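Uncharacterized protein (Parabacteroides distasonis, PDB 4KW2) is of unknown function but adopts a xylose isomerase-like TIM barrel, a fold shared by sugar isomerases and AP endonucleases. Local coordinates at residues A79-E84 with F110-K115. Residues are numbered along the deposited sequence; the frame is centred on the assembly and turned at random.
With SO4 (sulfate ion), chain G.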
loop_
_atom_site.group_PDB
_atom_site.type_symbol
_atom_site.label_atom_id
_atom_site.label_comp_id
_atom_site.label_asym_id
_atom_site.label_seq_id
_atom_site.Cartn_x
_atom_site.Cartn_y
_atom_site.Cartn_z
ATOM N N ALA A 79 -25.847 -25.658 6.078
ATOM C CA ALA A 79 -25.888 -26.863 5.253
ATOM C C ALA A 79 -25.811 -26.501 3.774
ATOM O O ALA A 79 -25.151 -27.185 2.991
ATOM C CB ALA A 79 -27.146 -27.677 5.543
ATOM N N LEU A 80 -26.478 -25.416 3.394
ATOM C CA LEU A 80 -26.424 -24.944 2.018
ATOM C C LEU A 80 -25.017 -24.456 1.659
ATOM O O LEU A 80 -24.524 -24.719 0.560
ATOM C CB LEU A 80 -27.449 -23.836 1.793
ATOM C CG LEU A 80 -27.635 -23.337 0.360
ATOM C CD1 LEU A 80 -27.877 -24.479 -0.617
ATOM C CD2 LEU A 80 -28.785 -22.338 0.314
ATOM N N LEU A 81 -24.361 -23.773 2.590
ATOM C CA LEU A 81 -22.999 -23.297 2.354
ATOM C C LEU A 81 -22.045 -24.476 2.136
ATOM O O LEU A 81 -21.230 -24.454 1.218
ATOM C CB LEU A 81 -22.520 -22.414 3.515
ATOM C CG LEU A 81 -21.151 -21.742 3.355
ATOM C CD1 LEU A 81 -21.110 -20.917 2.081
ATOM C CD2 LEU A 81 -20.831 -20.881 4.568
ATOM N N ARG A 82 -22.164 -25.511 2.967
ATOM C CA ARG A 82 -21.361 -26.720 2.790
ATOM C C ARG A 82 -21.586 -27.343 1.411
ATOM O O ARG A 82 -20.629 -27.707 0.724
ATOM C CB ARG A 82 -21.656 -27.747 3.891
ATOM C CG ARG A 82 -21.103 -27.363 5.258
ATOM C CD ARG A 82 -21.045 -28.558 6.207
ATOM N NE ARG A 82 -22.356 -29.182 6.379
ATOM C CZ ARG A 82 -23.308 -28.771 7.223
ATOM N NH1 ARG A 82 -23.133 -27.713 8.013
ATOM N NH2 ARG A 82 -24.462 -29.426 7.271
ATOM N N HIS A 83 -22.848 -27.443 1.007
ATOM C CA HIS A 83 -23.205 -28.006 -0.294
ATOM C C HIS A 83 -22.608 -27.209 -1.457
ATOM O O HIS A 83 -22.114 -27.789 -2.424
ATOM C CB HIS A 83 -24.728 -28.067 -0.423
ATOM C CG HIS A 83 -25.206 -28.453 -1.788
ATOM N ND1 HIS A 83 -25.133 -29.745 -2.263
ATOM C CD2 HIS A 83 -25.764 -27.717 -2.778
ATOM C CE1 HIS A 83 -25.621 -29.787 -3.490
ATOM N NE2 HIS A 83 -26.013 -28.570 -3.826
ATOM N N GLU A 84 -22.663 -25.881 -1.353
ATOM C CA GLU A 84 -22.171 -24.984 -2.397
ATOM C C GLU A 84 -20.651 -25.079 -2.593
ATOM O O GLU A 84 -20.160 -25.009 -3.718
ATOM C CB GLU A 84 -22.578 -23.536 -2.090
ATOM C CG GLU A 84 -24.059 -23.235 -2.307
ATOM C CD GLU A 84 -24.523 -23.526 -3.722
ATOM O OE1 GLU A 84 -23.894 -23.020 -4.677
ATOM O OE2 GLU A 84 -25.514 -24.265 -3.876
ATOM N N PHE A 110 -15.545 -20.341 16.505
ATOM C CA PHE A 110 -15.062 -21.725 16.482
ATOM C C PHE A 110 -16.185 -22.734 16.249
ATOM O O PHE A 110 -15.992 -23.726 15.550
ATOM C CB PHE A 110 -14.334 -22.075 17.784
ATOM C CG PHE A 110 -12.873 -21.726 17.775
ATOM C CD1 PHE A 110 -12.456 -20.417 17.974
ATOM C CD2 PHE A 110 -11.916 -22.706 17.574
ATOM C CE1 PHE A 110 -11.113 -20.091 17.966
ATOM C CE2 PHE A 110 -10.568 -22.389 17.566
ATOM C CZ PHE A 110 -10.166 -21.079 17.762
ATOM N N ALA A 111 -17.348 -22.495 16.851
ATOM C CA ALA A 111 -18.516 -23.354 16.630
ATOM C C ALA A 111 -18.926 -23.330 15.161
ATOM O O ALA A 111 -19.217 -24.368 14.574
ATOM C CB ALA A 111 -19.683 -22.915 17.504
ATOM N N PHE A 112 -18.941 -22.136 14.577
ATOM C CA PHE A 112 -19.294 -21.961 13.171
ATOM C C PHE A 112 -18.289 -22.644 12.241
ATOM O O PHE A 112 -18.676 -23.380 11.341
ATOM C CB PHE A 112 -19.387 -20.476 12.826
ATOM C CG PHE A 112 -19.658 -20.214 11.377
ATOM C CD1 PHE A 112 -20.911 -20.461 10.841
ATOM C CD2 PHE A 112 -18.659 -19.724 10.543
ATOM C CE1 PHE A 112 -21.168 -20.219 9.501
ATOM C CE2 PHE A 112 -18.908 -19.486 9.203
ATOM C CZ PHE A 112 -20.168 -19.730 8.682
ATOM N N ALA A 113 -17.004 -22.391 12.463
ATOM C CA ALA A 113 -15.947 -23.049 11.697
ATOM C C ALA A 113 -16.132 -24.564 11.690
ATOM O O ALA A 113 -16.044 -25.204 10.642
ATOM C CB ALA A 113 -14.581 -22.688 12.257
ATOM N N HIS A 114 -16.388 -25.128 12.863
ATOM C CA HIS A 114 -16.611 -26.564 13.005
ATOM C C HIS A 114 -17.861 -27.011 12.252
ATOM O O HIS A 114 -17.854 -28.032 11.573
ATOM C CB HIS A 114 -16.748 -26.925 14.483
ATOM C CG HIS A 114 -17.067 -28.366 14.726
ATOM N ND1 HIS A 114 -16.100 -29.347 14.754
ATOM C CD2 HIS A 114 -18.247 -28.993 14.947
ATOM C CE1 HIS A 114 -16.670 -30.517 14.984
ATOM N NE2 HIS A 114 -17.971 -30.330 15.103
ATOM N N LYS A 115 -18.930 -26.235 12.374
ATOM C CA LYS A 115 -20.196 -26.560 11.731
ATOM C C LYS A 115 -20.069 -26.581 10.202
ATOM O O LYS A 115 -20.663 -27.427 9.540
ATOM C CB LYS A 115 -21.278 -25.565 12.177
ATOM C CG LYS A 115 -22.696 -25.960 11.795
ATOM C CD LYS A 115 -23.737 -25.414 12.768
ATOM C CE LYS A 115 -23.739 -23.890 12.844
ATOM N NZ LYS A 115 -23.006 -23.326 14.017
HETATM S S SO4 G . -23.987 -32.509 -0.418
HETATM O O1 SO4 G . -23.239 -33.788 -0.393
HETATM O O2 SO4 G . -25.424 -32.796 -0.197
HETATM O O3 SO4 G . -23.481 -31.603 0.642
HETATM O O4 SO4 G . -23.805 -31.848 -1.730
#
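R82 reaches across from helix 75-86 to the backbone of helix 103-116, where its NH1 lies 2.9 Å from the carbonyl O of K115. The N-H...O angle of 123° makes this a weak, strongly bent hydrogen bond, and the oxygen meets the guanidinium obliquely. R82 CD also comes within 3.5 Å of K115 O, so the carbonyl O is touched by CD as well as by NH1. A bend at chi3 (-57°) folds the guanidinium back over its own helix, setting one face over A79 CA, 3.5 Å above the plane but displaced toward the rim. The second link is apolar: L81 CD2 approaches F112 CZ at 4.3 Å, the methyl standing oblique to the ring. F112 extends with CG anti to the backbone N (chi1 176°), which carries the ring to L81. Only 125 Å² is buried in total, evidence of a light contact with a buried apolar pair and a polar link between partly exposed residues. Farther out, F112 also meets F95 of strand 91-98 and C78 of helix 75-86, while L81 packs on L36 and M37 of helix 36-46. The R82-K115 and L81-F112 pairs join helix 75-86 directly to the next outer helix, 103-116, strand 91-98 intervening in sequence, as in the (beta/alpha)8 TIM barrel.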